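Long-range contacts in thiamine-monophosphate kinase (Stenotrophomonas maltophilia, PDB 6XEP), which probably phosphorylates thiamine monophosphate with ATP to give thiamine diphosphate, the active form of vitamin B1, in a magnesium-dependent reaction: residues Leu25-Ile30 with Asp122-Gly127; Arg152-Gln157 with Ala236-Val241; Leu191-Ser196 with Ser253-Glu258; Leu199-Pro204 with Gly272-Glu277; Ala216-Ala221 with Leu278-Ala283. All coordinates share one frame; numbering follows the deposited sequence. Where two conformers were deposited one is given.

Contact 1 of 5, residues Leu25-Ile30 with Asp122-Gly127. With NA (sodium ion), chain D.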
# COMPACT_ATOMS: atom_id res chain seq x y z
N LEU A 25 -5.55 -2.02 20.74
CA LEU A 25 -6.37 -2.24 21.93
C LEU A 25 -6.95 -0.94 22.45
O LEU A 25 -8.04 -0.95 23.03
CB LEU A 25 -5.53 -2.94 23.01
CG LEU A 25 -6.26 -3.52 24.21
CD1 LEU A 25 -7.21 -4.62 23.78
CD2 LEU A 25 -5.29 -4.04 25.28
N GLU A 26 -6.27 0.18 22.23
CA GLU A 26 -6.72 1.48 22.74
C GLU A 26 -7.45 2.31 21.69
O GLU A 26 -7.62 3.52 21.88
CB GLU A 26 -5.52 2.27 23.28
CG GLU A 26 -4.65 1.52 24.31
CD GLU A 26 -5.42 1.04 25.54
OE1 GLU A 26 -6.50 1.60 25.86
OE2 GLU A 26 -4.93 0.09 26.20
N ARG A 27 -7.87 1.70 20.58
CA ARG A 27 -8.56 2.39 19.49
C ARG A 27 -9.94 1.76 19.34
O ARG A 27 -10.04 0.59 18.97
CB ARG A 27 -7.76 2.27 18.20
CG ARG A 27 -6.50 3.11 18.17
CD ARG A 27 -6.84 4.55 17.85
NE ARG A 27 -7.39 4.66 16.51
CZ ARG A 27 -6.69 5.04 15.45
NH1 ARG A 27 -5.40 5.35 15.57
NH2 ARG A 27 -7.27 5.10 14.26
N ASP A 28 -11.00 2.51 19.62
CA ASP A 28 -12.34 1.94 19.51
C ASP A 28 -12.80 1.75 18.07
O ASP A 28 -13.82 1.09 17.84
CB ASP A 28 -13.35 2.82 20.26
CG ASP A 28 -13.12 2.85 21.76
OD1 ASP A 28 -12.27 2.08 22.26
OD2 ASP A 28 -13.80 3.64 22.43
N ASP A 29 -12.07 2.29 17.09
CA ASP A 29 -12.42 2.16 15.67
C ASP A 29 -11.69 1.01 14.99
O ASP A 29 -11.80 0.85 13.77
CB ASP A 29 -12.12 3.46 14.92
CG ASP A 29 -10.67 3.88 15.05
OD1 ASP A 29 -10.14 3.83 16.18
OD2 ASP A 29 -10.07 4.27 14.03
N ILE A 30 -10.94 0.21 15.74
CA ILE A 30 -10.16 -0.89 15.19
C ILE A 30 -10.46 -2.14 16.01
O ILE A 30 -10.24 -2.15 17.22
CB ILE A 30 -8.66 -0.60 15.23
CG1 ILE A 30 -8.35 0.75 14.58
CG2 ILE A 30 -7.88 -1.76 14.61
CD1 ILE A 30 -6.92 1.11 14.64
N ASP A 122 -1.30 9.52 16.18
CA ASP A 122 -2.41 8.60 16.39
C ASP A 122 -2.81 7.90 15.09
O ASP A 122 -3.99 7.73 14.79
CB ASP A 122 -3.61 9.31 17.01
CG ASP A 122 -3.36 9.73 18.45
OD1 ASP A 122 -2.56 9.06 19.14
OD2 ASP A 122 -3.96 10.72 18.91
N ILE A 123 -1.81 7.50 14.30
CA ILE A 123 -2.08 6.67 13.13
C ILE A 123 -1.68 5.24 13.49
O ILE A 123 -0.61 5.01 14.05
CB ILE A 123 -1.36 7.19 11.87
CG1 ILE A 123 -1.83 6.38 10.64
CG2 ILE A 123 0.17 7.13 11.99
CD1 ILE A 123 -1.27 6.87 9.26
N ALA A 124 -2.57 4.29 13.21
CA ALA A 124 -2.40 2.92 13.66
C ALA A 124 -2.03 2.03 12.49
O ALA A 124 -2.76 1.96 11.49
CB ALA A 124 -3.68 2.41 14.33
N LEU A 125 -0.89 1.33 12.60
CA LEU A 125 -0.55 0.28 11.65
C LEU A 125 -1.53 -0.88 11.83
O LEU A 125 -1.63 -1.43 12.93
CB LEU A 125 0.89 -0.18 11.88
CG LEU A 125 1.44 -1.31 11.00
CD1 LEU A 125 1.41 -0.97 9.51
CD2 LEU A 125 2.88 -1.61 11.42
N ILE A 126 -2.27 -1.25 10.78
CA ILE A 126 -3.30 -2.28 10.94
C ILE A 126 -3.11 -3.47 10.03
O ILE A 126 -3.92 -4.40 10.08
CB ILE A 126 -4.72 -1.70 10.79
CG1 ILE A 126 -4.88 -0.83 9.53
CG2 ILE A 126 -5.11 -0.89 12.06
CD1 ILE A 126 -4.94 -1.60 8.23
N GLY A 127 -2.08 -3.48 9.18
CA GLY A 127 -1.86 -4.63 8.32
C GLY A 127 -0.68 -4.38 7.40
O GLY A 127 0.02 -3.37 7.51
NA NA D . -9.68 -1.76 19.39
O HOH W 1 -8.82 -4.43 19.38
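Arg27 NH2 is gripped by two acceptors, Asp29 OD2 at 2.9 Å and the carbonyl of Ala91 on strand 89-99, while NH1 of the same guanidinium reaches across to Asp122 O. At 2.9 Å from Arg27 NH1 to Asp122 O the distance is ordinary, but the bond is weak, the angle at hydrogen being only 117°. Asp29 meets the guanidinium side-on in a salt bridge: NE binds OD1 and NH2 binds OD2, each through a syn lone pair and within 3° of the guanidinium plane, a geometry that fixes the rotation of the group. Trp92 NE1 also binds Asp29 OD2. Arg27 to Ile30 form a type I beta turn ahead of strand 30-31, set against strand 124-132, one of the two outer strands, within this chain, of the N-terminal four-stranded mixed sheet. The turn carries the sodium site: Arg27 O at 2.4 Å and Ile30 O at 2.3 Å bind the ion, joined by Thr24 O and a water. Ile30 extends through its second torsion (178°) to bring CD1 over one face of the guanidinium, offset toward the rim. The same methyl packs on Ala124 CB at 3.5 Å and on Ile126 CG2 at 3.7 Å.

Contact 2 of 5, residues Arg152-Gln157 with Ala236-Val241; sequences RRDRAQ and AARSNV
Asp154 and Ser239 bring the two backbones to a CA-CA separation of 4.0 Å, where the loop 152-157 passes the end of a helix closed by a Schellman motif: Asn240 has positive phi, and Val241 N and Asn240 N bond back to Ala236 O and Ala237 O. Ser239 OG is the polar centre. It accepts from Ala156 N at 3.0 Å with an angle of 148° at hydrogen, and it lies 3.0 Å from the carbonyl O of Arg153, a residue predicted to bind ATP; its single proton could instead go to Ile235 O, so that donor direction stays open. Ala156 CB lies against this hydroxyl, 3.4 Å from Ser239 OG, and continues to Val241 CG2.

Asp154 CG sits between its backbone N and carbonyl carbon (chi1 65°), and Arg152 holds the carboxylate side-on, NE to OD1 and NH2 to OD2. Asp154 CB lies over one face of the Arg238 guanidinium, offset toward the rim, 3.6 Å from NH1. The charged link from Asp154 OD2 to Arg238 NH2 is long, 3.9 Å, and a water bridges OD2 to NH1 as well. Arg238 has its strongest polar partner outside, a salt bridge from NE to Asp37 OD2 of the second subunit, and Arg152 NH2 pairs with Asp36 of that chain. The contact thus joins helix 228-239 to the loop leading into strand 161-165, at the subunit interface.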
# COMPACT_ATOMS: atom_id res chain seq x y z
N ARG A 152 -6.89 21.94 -0.68
CA ARG A 152 -6.72 21.70 -2.11
C ARG A 152 -5.62 22.60 -2.65
O ARG A 152 -5.24 23.59 -2.03
CB ARG A 152 -8.02 21.96 -2.88
CG ARG A 152 -9.15 20.99 -2.53
CD ARG A 152 -10.42 21.38 -3.26
NE ARG A 152 -10.22 21.37 -4.72
CZ ARG A 152 -10.43 20.31 -5.50
NH1 ARG A 152 -10.82 19.15 -4.98
NH2 ARG A 152 -10.23 20.41 -6.81
N ARG A 153 -5.10 22.22 -3.82
CA ARG A 153 -4.05 22.99 -4.49
C ARG A 153 -4.59 24.04 -5.45
O ARG A 153 -3.81 24.88 -5.92
CB ARG A 153 -3.13 22.05 -5.27
CG ARG A 153 -2.43 20.99 -4.44
CD ARG A 153 -1.66 20.02 -5.33
NE ARG A 153 -0.92 19.04 -4.53
CZ ARG A 153 -0.04 18.18 -5.03
NH1 ARG A 153 0.20 18.16 -6.33
NH2 ARG A 153 0.59 17.33 -4.22
N ASP A 154 -5.88 24.01 -5.78
CA ASP A 154 -6.41 24.78 -6.89
C ASP A 154 -7.20 26.01 -6.46
O ASP A 154 -7.85 26.65 -7.29
CB ASP A 154 -7.28 23.88 -7.79
CG ASP A 154 -8.54 23.38 -7.10
OD1 ASP A 154 -8.59 23.40 -5.86
OD2 ASP A 154 -9.48 22.95 -7.79
N ARG A 155 -7.11 26.41 -5.19
CA ARG A 155 -7.98 27.47 -4.70
C ARG A 155 -7.21 28.70 -4.22
O ARG A 155 -7.77 29.52 -3.48
CB ARG A 155 -8.90 26.93 -3.60
CG ARG A 155 -9.89 25.92 -4.16
CD ARG A 155 -10.97 25.53 -3.18
NE ARG A 155 -12.00 24.72 -3.84
CZ ARG A 155 -12.79 23.86 -3.21
NH1 ARG A 155 -12.65 23.66 -1.90
NH2 ARG A 155 -13.69 23.17 -3.89
N ALA A 156 -5.97 28.88 -4.64
CA ALA A 156 -5.29 30.13 -4.35
C ALA A 156 -6.05 31.29 -4.99
O ALA A 156 -6.63 31.14 -6.07
CB ALA A 156 -3.85 30.09 -4.87
N GLN A 157 -6.08 32.43 -4.31
CA GLN A 157 -6.82 33.60 -4.76
C GLN A 157 -5.86 34.74 -5.05
O GLN A 157 -4.85 34.90 -4.36
CB GLN A 157 -7.85 34.05 -3.71
CG GLN A 157 -8.92 33.02 -3.45
CD GLN A 157 -9.71 32.71 -4.69
OE1 GLN A 157 -10.28 33.61 -5.32
NE2 GLN A 157 -9.75 31.43 -5.07
N ALA A 236 0.25 27.17 -8.36
CA ALA A 236 0.09 28.19 -9.39
C ALA A 236 -0.66 27.64 -10.60
O ALA A 236 -1.59 28.27 -11.12
CB ALA A 236 1.48 28.70 -9.80
N ALA A 237 -0.26 26.45 -11.05
CA ALA A 237 -0.89 25.85 -12.22
C ALA A 237 -2.34 25.47 -11.94
O ALA A 237 -3.25 25.84 -12.69
CB ALA A 237 -0.09 24.62 -12.67
N ARG A 238 -2.59 24.76 -10.84
CA ARG A 238 -3.95 24.31 -10.56
C ARG A 238 -4.89 25.47 -10.27
O ARG A 238 -6.07 25.40 -10.61
CB ARG A 238 -3.92 23.31 -9.39
CG ARG A 238 -3.08 22.06 -9.69
CD ARG A 238 -3.90 20.98 -10.37
NE ARG A 238 -4.83 20.42 -9.39
CZ ARG A 238 -6.14 20.65 -9.40
NH1 ARG A 238 -6.68 21.38 -10.36
NH2 ARG A 238 -6.91 20.13 -8.45
N SER A 239 -4.38 26.56 -9.66
CA SER A 239 -5.21 27.72 -9.35
C SER A 239 -5.28 28.73 -10.49
O SER A 239 -6.05 29.69 -10.38
CB SER A 239 -4.69 28.42 -8.08
OG SER A 239 -4.66 27.54 -6.95
N ASN A 240 -4.52 28.55 -11.57
CA ASN A 240 -4.51 29.47 -12.72
C ASN A 240 -4.06 30.88 -12.31
O ASN A 240 -4.68 31.89 -12.68
CB ASN A 240 -5.88 29.52 -13.41
CG ASN A 240 -5.84 30.22 -14.78
OD1 ASN A 240 -4.87 30.10 -15.53
ND2 ASN A 240 -6.91 30.94 -15.11
N VAL A 241 -2.95 30.96 -11.57
CA VAL A 241 -2.44 32.23 -11.05
C VAL A 241 -0.93 32.24 -11.15
O VAL A 241 -0.29 31.21 -11.37
CB VAL A 241 -2.85 32.49 -9.59
CG1 VAL A 241 -4.37 32.56 -9.46
CG2 VAL A 241 -2.24 31.39 -8.67
O HOH W 2 -9.48 22.45 -10.32
O HOH W 3 -7.60 30.96 -8.71

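Contact 3 of 5, residues Leu191-Ser196 with Ser253-Glu258; sequences LADYES and SHALRE. With EDO (1,2-ethanediol), chain C.
Helix-to-helix packing at the protein surface, with Asp193 and Ala255 at its centre, joins the first turns of helices 192-202 and 254-259 within the C-terminal, AIR synthase-related domain, away from the annotated sites. The axes of segments 192-196 and 254-258 approach to 8.7 Å at a signed crossing angle of -112°, so the helices cross steeply and touch over a small area.

The backbones come nearest at Asp193 and Ala255, CA to CA 4.6 Å, where the small Ala255 side chain faces the other helix. Ala255 CB lies 3.4 Å from Asp193 O and 3.7 Å from Asp193 CB, and Ser196 CB adds a looser contact one turn on. Ser253 begins its helix as N-cap: its OG accepts from Leu256 N with an angle of 162° at hydrogen, and it also bonds Asp170 OD1.

Beside this packing the Asp193 carboxylate meets His254. OD1 comes edge-on, in the plane of the His254 ring, to CD2 at 3.3 Å; the two planes are turned 56° apart. A 1,2-ethanediol, probably from the crystallisation liquor, clasps the residue by accepting from Asp193 N and donating to OD2. The aliphatic part of Glu258 packs on that oxygen too, CG lying 3.5 Å from Asp193 OD2. One water ties the two helices together, donating to Asp193 OD2 at 2.6 Å and lying 2.8 Å from His254 NE2.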
# COMPACT_ATOMS: atom_id res chain seq x y z
N LEU A 191 28.73 17.48 16.46
CA LEU A 191 28.80 18.82 15.87
C LEU A 191 27.39 19.27 15.56
O LEU A 191 26.76 18.77 14.62
CB LEU A 191 29.65 18.82 14.60
CG LEU A 191 31.10 18.34 14.74
CD1 LEU A 191 31.81 18.36 13.39
CD2 LEU A 191 31.84 19.20 15.73
N ALA A 192 26.91 20.28 16.30
CA ALA A 192 25.47 20.55 16.36
C ALA A 192 24.87 20.89 15.00
O ALA A 192 23.78 20.42 14.68
CB ALA A 192 25.18 21.68 17.34
N ASP A 193 25.55 21.73 14.20
CA ASP A 193 24.95 22.13 12.93
C ASP A 193 24.89 20.96 11.96
O ASP A 193 23.91 20.82 11.22
CB ASP A 193 25.70 23.29 12.28
CG ASP A 193 25.63 24.56 13.10
OD1 ASP A 193 24.63 24.75 13.82
OD2 ASP A 193 26.58 25.36 13.02
N TYR A 194 25.93 20.11 11.94
CA TYR A 194 25.86 18.93 11.08
C TYR A 194 24.75 18.00 11.53
O TYR A 194 24.01 17.46 10.70
CB TYR A 194 27.19 18.18 11.07
CG TYR A 194 28.26 18.88 10.28
CD1 TYR A 194 28.48 18.57 8.94
CD2 TYR A 194 29.07 19.84 10.88
CE1 TYR A 194 29.47 19.21 8.21
CE2 TYR A 194 30.06 20.49 10.15
CZ TYR A 194 30.25 20.16 8.82
OH TYR A 194 31.23 20.81 8.10
N GLU A 195 24.63 17.80 12.83
CA GLU A 195 23.60 16.89 13.33
C GLU A 195 22.20 17.42 13.02
O GLU A 195 21.30 16.63 12.72
CB GLU A 195 23.82 16.66 14.83
CG GLU A 195 22.81 15.74 15.47
CD GLU A 195 22.94 14.28 15.03
OE1 GLU A 195 23.85 13.94 14.23
OE2 GLU A 195 22.11 13.47 15.48
N SER A 196 22.01 18.74 13.07
CA SER A 196 20.71 19.32 12.73
C SER A 196 20.33 19.00 11.30
O SER A 196 19.21 18.54 11.02
CB SER A 196 20.72 20.84 12.95
OG SER A 196 20.98 21.18 14.31
N SER A 253 17.60 27.72 7.90
CA SER A 253 18.02 27.38 9.25
C SER A 253 19.42 27.90 9.54
O SER A 253 20.21 28.20 8.64
CB SER A 253 17.97 25.87 9.47
OG SER A 253 19.01 25.23 8.77
N HIS A 254 19.71 28.02 10.84
CA HIS A 254 21.06 28.38 11.27
C HIS A 254 22.09 27.45 10.64
O HIS A 254 23.09 27.91 10.07
CB HIS A 254 21.13 28.30 12.80
CG HIS A 254 22.47 28.65 13.36
ND1 HIS A 254 22.86 29.96 13.59
CD2 HIS A 254 23.51 27.88 13.74
CE1 HIS A 254 24.08 29.97 14.10
NE2 HIS A 254 24.50 28.72 14.19
N ALA A 255 21.85 26.14 10.73
CA ALA A 255 22.83 25.17 10.27
C ALA A 255 23.04 25.25 8.77
O ALA A 255 24.18 25.17 8.29
CB ALA A 255 22.39 23.76 10.67
N LEU A 256 21.96 25.41 8.01
CA LEU A 256 22.10 25.50 6.56
C LEU A 256 22.89 26.74 6.18
O LEU A 256 23.82 26.66 5.37
CB LEU A 256 20.72 25.51 5.90
CG LEU A 256 20.77 25.45 4.36
CD1 LEU A 256 21.49 24.17 3.92
CD2 LEU A 256 19.38 25.50 3.73
N ARG A 257 22.58 27.87 6.80
CA ARG A 257 23.35 29.08 6.51
C ARG A 257 24.80 28.94 6.95
O ARG A 257 25.70 29.45 6.27
CB ARG A 257 22.68 30.28 7.17
CG ARG A 257 22.70 31.52 6.30
CD ARG A 257 22.12 32.73 7.00
NE ARG A 257 20.67 32.88 6.89
CZ ARG A 257 20.03 33.30 5.80
NH1 ARG A 257 20.70 33.59 4.69
NH2 ARG A 257 18.71 33.43 5.81
N GLU A 258 25.06 28.22 8.05
CA GLU A 258 26.42 28.10 8.56
C GLU A 258 27.28 27.16 7.73
O GLU A 258 28.48 27.42 7.56
CB GLU A 258 26.39 27.63 10.01
CG GLU A 258 27.70 27.81 10.73
CD GLU A 258 27.96 29.26 11.11
OE1 GLU A 258 29.14 29.62 11.31
OE2 GLU A 258 26.98 30.04 11.22
C1 EDO C . 28.76 22.36 13.82
O1 EDO C . 28.00 23.00 14.87
C2 EDO C . 29.76 23.32 13.18
O2 EDO C . 29.12 24.47 12.59
O HOH W 4 27.01 27.58 14.36

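Contact 4 of 5, residues Leu199-Pro204 with Gly272-Glu277; sequences LRLLRP and GGDDYE
Arg200 leaves helix 192-202 and turns toward Glu277: from CB the chain bends at its second and third torsions (chi2 -76°, chi3 -78°), which place CD and then NE; the side chain also packs on Thr167 and Arg207. NE goes to Asp170 OD2 in a salt bridge. NH1 meets a water that lies 3.0 Å from Arg200 NH1 and 2.9 Å from Asp275 O. At the tip, NH2 binds Glu277 OE2 at 2.7 Å on its anti lone pair, in a salt bridge whose partner stands out of the guanidinium plane by 24°. A second water lies over the centre of one guanidinium face and donates to Arg200 O and Asp275 O, so helix carbonyl and loop carbonyl are bridged.

The loop 272-277 enters strand 277-282 through a G1 beta bulge, in which Tyr276 and Glu277 both face Val224 of the neighbouring strand 220-224. Glu277 OE2 is also shared with Arg207, and OE1 is bonded to Ser165 OG, which positions the acceptor for Arg200.

At the helix end Pro204 lies side by side with Tyr276, its CG 3.8 Å from Tyr276 CD2. Asp274, predicted to bind the substrate, has its OD2 paired with Lys74 of the same chain and its OD1 with His6 of the second subunit. Leu201 CD1 comes to 4.5 Å from Asp274 OD2.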
# COMPACT_ATOMS: atom_id res chain seq x y z
N LEU A 199 19.54 15.19 10.72
CA LEU A 199 18.22 14.74 11.13
C LEU A 199 17.08 15.35 10.30
O LEU A 199 15.99 14.76 10.25
CB LEU A 199 18.01 15.04 12.62
CG LEU A 199 18.86 14.17 13.54
CD1 LEU A 199 18.56 14.47 14.99
CD2 LEU A 199 18.60 12.72 13.25
N ARG A 200 17.30 16.50 9.66
CA ARG A 200 16.29 16.98 8.73
C ARG A 200 16.20 16.10 7.49
O ARG A 200 15.11 15.92 6.93
CB ARG A 200 16.59 18.43 8.34
CG ARG A 200 16.39 19.41 9.49
CD ARG A 200 14.91 19.67 9.75
NE ARG A 200 14.33 20.59 8.76
CZ ARG A 200 13.04 20.67 8.49
NH1 ARG A 200 12.18 19.87 9.13
NH2 ARG A 200 12.59 21.55 7.59
N LEU A 201 17.33 15.54 7.04
CA LEU A 201 17.28 14.58 5.94
C LEU A 201 16.72 13.25 6.42
O LEU A 201 15.87 12.65 5.74
CB LEU A 201 18.69 14.38 5.36
CG LEU A 201 18.79 13.31 4.25
CD1 LEU A 201 17.87 13.62 3.08
CD2 LEU A 201 20.22 13.12 3.78
N LEU A 202 17.19 12.76 7.57
CA LEU A 202 16.84 11.41 8.01
C LEU A 202 15.46 11.35 8.63
O LEU A 202 14.73 10.36 8.45
CB LEU A 202 17.87 10.89 9.01
CG LEU A 202 19.29 10.75 8.47
CD1 LEU A 202 20.16 10.21 9.60
CD2 LEU A 202 19.32 9.82 7.27
N ARG A 203 15.07 12.38 9.39
CA ARG A 203 13.83 12.34 10.17
C ARG A 203 13.06 13.63 9.96
O ARG A 203 12.92 14.43 10.89
CB ARG A 203 14.12 12.15 11.65
CG ARG A 203 14.70 10.82 12.05
CD ARG A 203 14.84 10.77 13.60
NE ARG A 203 15.93 9.86 13.92
CZ ARG A 203 16.69 9.95 14.99
NH1 ARG A 203 16.48 10.90 15.89
NH2 ARG A 203 17.65 9.05 15.17
N PRO A 204 12.52 13.85 8.76
CA PRO A 204 11.70 15.06 8.54
C PRO A 204 10.47 15.03 9.43
O PRO A 204 9.98 13.97 9.80
CB PRO A 204 11.33 14.96 7.05
CG PRO A 204 11.34 13.49 6.76
CD PRO A 204 12.52 12.97 7.59
N GLY A 272 15.52 22.25 -3.13
CA GLY A 272 16.00 21.05 -2.45
C GLY A 272 14.88 20.04 -2.24
O GLY A 272 13.74 20.39 -1.98
N GLY A 273 15.24 18.75 -2.33
CA GLY A 273 14.26 17.71 -2.08
C GLY A 273 14.02 17.47 -0.60
O GLY A 273 14.84 17.81 0.26
N ASP A 274 12.84 16.90 -0.30
CA ASP A 274 12.56 16.22 0.97
C ASP A 274 12.43 17.16 2.17
O ASP A 274 12.73 16.76 3.30
CB ASP A 274 13.61 15.16 1.27
CG ASP A 274 13.48 13.95 0.37
OD1 ASP A 274 12.71 14.01 -0.61
OD2 ASP A 274 14.15 12.94 0.66
N ASP A 275 11.95 18.39 1.98
CA ASP A 275 11.71 19.23 3.16
C ASP A 275 10.57 18.68 4.01
O ASP A 275 10.66 18.65 5.25
CB ASP A 275 11.38 20.65 2.76
CG ASP A 275 12.54 21.36 2.08
OD1 ASP A 275 13.63 21.45 2.69
OD2 ASP A 275 12.33 21.85 0.95
N TYR A 276 9.50 18.23 3.35
CA TYR A 276 8.25 17.82 3.99
C TYR A 276 7.73 18.92 4.91
O TYR A 276 7.26 18.68 6.02
CB TYR A 276 8.42 16.45 4.69
CG TYR A 276 8.74 15.42 3.63
CD1 TYR A 276 7.77 15.05 2.71
CD2 TYR A 276 10.03 14.88 3.48
CE1 TYR A 276 8.03 14.13 1.70
CE2 TYR A 276 10.30 13.96 2.46
CZ TYR A 276 9.30 13.59 1.57
OH TYR A 276 9.53 12.70 0.54
N GLU A 277 7.78 20.15 4.40
CA GLU A 277 7.11 21.31 4.99
C GLU A 277 5.81 21.54 4.24
O GLU A 277 5.54 20.90 3.23
CB GLU A 277 8.03 22.54 4.92
CG GLU A 277 9.30 22.36 5.75
CD GLU A 277 9.05 22.39 7.27
OE1 GLU A 277 7.89 22.51 7.73
OE2 GLU A 277 10.05 22.30 8.03
O HOH W 5 13.85 14.58 4.70
O HOH W 6 13.34 18.27 6.41
O HOH W 7 9.71 18.63 7.98

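Contact 5 of 5, residues Ala216-Ala221 with Leu278-Ala283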
# COMPACT_ATOMS: atom_id res chain seq x y z
N ALA A 216 -9.10 26.41 8.59
CA ALA A 216 -9.71 27.61 9.15
C ALA A 216 -9.04 28.90 8.68
O ALA A 216 -9.61 29.97 8.91
CB ALA A 216 -9.69 27.54 10.68
N PHE A 217 -7.87 28.83 8.04
CA PHE A 217 -7.12 30.05 7.74
C PHE A 217 -6.72 30.18 6.27
O PHE A 217 -6.57 31.30 5.78
CB PHE A 217 -5.83 30.13 8.58
CG PHE A 217 -6.05 30.07 10.08
CD1 PHE A 217 -5.89 28.87 10.78
CD2 PHE A 217 -6.38 31.21 10.81
CE1 PHE A 217 -6.07 28.81 12.14
CE2 PHE A 217 -6.57 31.15 12.19
CZ PHE A 217 -6.41 29.95 12.85
N ALA A 218 -6.50 29.08 5.58
CA ALA A 218 -5.80 29.10 4.30
C ALA A 218 -6.77 28.86 3.15
O ALA A 218 -7.88 28.37 3.34
CB ALA A 218 -4.69 28.04 4.27
N HIS A 219 -6.32 29.21 1.95
CA HIS A 219 -7.08 28.98 0.72
C HIS A 219 -6.60 27.75 -0.04
O HIS A 219 -7.42 27.03 -0.62
CB HIS A 219 -6.98 30.20 -0.19
CG HIS A 219 -7.80 31.36 0.26
ND1 HIS A 219 -7.53 32.66 -0.12
CD2 HIS A 219 -8.91 31.43 1.04
CE1 HIS A 219 -8.42 33.48 0.42
NE2 HIS A 219 -9.28 32.75 1.12
N ALA A 220 -5.29 27.54 -0.09
CA ALA A 220 -4.70 26.44 -0.83
C ALA A 220 -3.45 25.99 -0.10
O ALA A 220 -2.83 26.77 0.63
CB ALA A 220 -4.37 26.84 -2.27
N ALA A 221 -3.07 24.74 -0.30
CA ALA A 221 -1.88 24.21 0.36
C ALA A 221 -1.28 23.09 -0.47
O ALA A 221 -1.95 22.45 -1.27
CB ALA A 221 -2.22 23.69 1.78
N LEU A 278 4.97 22.45 4.76
CA LEU A 278 3.72 22.80 4.10
C LEU A 278 3.81 24.22 3.56
O LEU A 278 4.21 25.12 4.28
CB LEU A 278 2.53 22.71 5.06
CG LEU A 278 2.04 21.33 5.48
CD1 LEU A 278 0.73 21.47 6.28
CD2 LEU A 278 1.83 20.46 4.26
N CYS A 279 3.45 24.40 2.29
CA CYS A 279 3.35 25.73 1.69
C CYS A 279 1.88 26.02 1.45
O CYS A 279 1.16 25.16 0.92
CB CYS A 279 4.15 25.80 0.38
SG CYS A 279 4.00 27.36 -0.50
N PHE A 280 1.42 27.20 1.87
CA PHE A 280 -0.00 27.51 1.70
C PHE A 280 -0.19 28.98 1.34
O PHE A 280 0.72 29.80 1.47
CB PHE A 280 -0.83 27.14 2.95
CG PHE A 280 -0.36 27.78 4.22
CD1 PHE A 280 0.70 27.25 4.93
CD2 PHE A 280 -1.02 28.90 4.73
CE1 PHE A 280 1.12 27.82 6.13
CE2 PHE A 280 -0.61 29.49 5.93
CZ PHE A 280 0.47 28.94 6.63
N THR A 281 -1.39 29.30 0.86
CA THR A 281 -1.75 30.67 0.58
C THR A 281 -2.94 31.04 1.46
O THR A 281 -3.75 30.17 1.84
CB THR A 281 -2.08 30.89 -0.92
OG1 THR A 281 -3.44 30.54 -1.19
CG2 THR A 281 -1.14 30.08 -1.82
N ALA A 282 -3.01 32.32 1.82
CA ALA A 282 -4.03 32.84 2.71
C ALA A 282 -4.32 34.30 2.36
O ALA A 282 -3.44 35.02 1.88
CB ALA A 282 -3.61 32.75 4.19
N ALA A 283 -5.55 34.72 2.61
CA ALA A 283 -5.90 36.13 2.44
C ALA A 283 -4.97 37.01 3.26
O ALA A 283 -4.54 36.63 4.36
CB ALA A 283 -7.36 36.37 2.84
O HOH W 8 -7.44 32.85 3.70
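Phe280 takes a chi1 of 56°, which sets CG between its backbone N and carbonyl carbon, and its ring then meets Ala218, CD2 lying 3.8 Å from Ala218 CB. Thr281 also has its OG1 between N and carbonyl carbon, with chi1 84°, and this brings the hydroxyl to His219 CB at 3.7 Å. The polar partner of OG1 is Asp160 OD2, which accepts from His219 ND1 as well, so one carboxylate oxygen ties the two side chains.

Between the two segments run two backbone bonds: His219 N to Thr281 O, 2.7 Å and nearly straight at 171°, and Thr281 N to Ala220 O, 2.9 Å. Ala220 with Thr281 is a hydrogen-bonded antiparallel pair, and Ala221 with Phe280 a non-hydrogen-bonded one. Strand 220-224 is an outer strand, within this chain, of the mixed sheet of the PurM-like C-terminal domain, next to strand 277-282, whose far neighbour is strand 161-165. There the Phe280 ring meets Trp163, the planes nearly parallel.

Ala221 and Phe280 lie 4.0 Å apart, CA to CA. Ala221 CB packs on Phe280 CB at 3.9 Å, while Ala221 CA directs a CA-H...O contact to Cys279 O at 3.2 Å. Ala220 N is buried by the contact and finds no partner in the model. At the far end a water bridges the segments, donating to Phe217 O and accepting from Ala283 N, and the same water sits over one face of the His219 ring.

How the contacts relate
Contact 1 stands apart, in the N-terminal part of the chain: its centre is 35 Å from that of contact 2 and 37 Å from that of contact 3, on the opposite side of the chain's centre from the latter. Contacts 2 and 5 touch, Arg152 O lying 3.0 Å from Ala221 N. Contacts 3 and 4 share helix 192-202, with centres 14 Å apart, and contact 4 runs into contact 5 along strand 277-282. The side chain of Arg153 in contact 2 is about 5 Å from that of Asp223, a predicted magnesium ligand. The side chain of Tyr276 in contact 4 is about 4 Å from that of Asp223, although the nearest atoms of contacts 2 and 4 are about 10 Å apart.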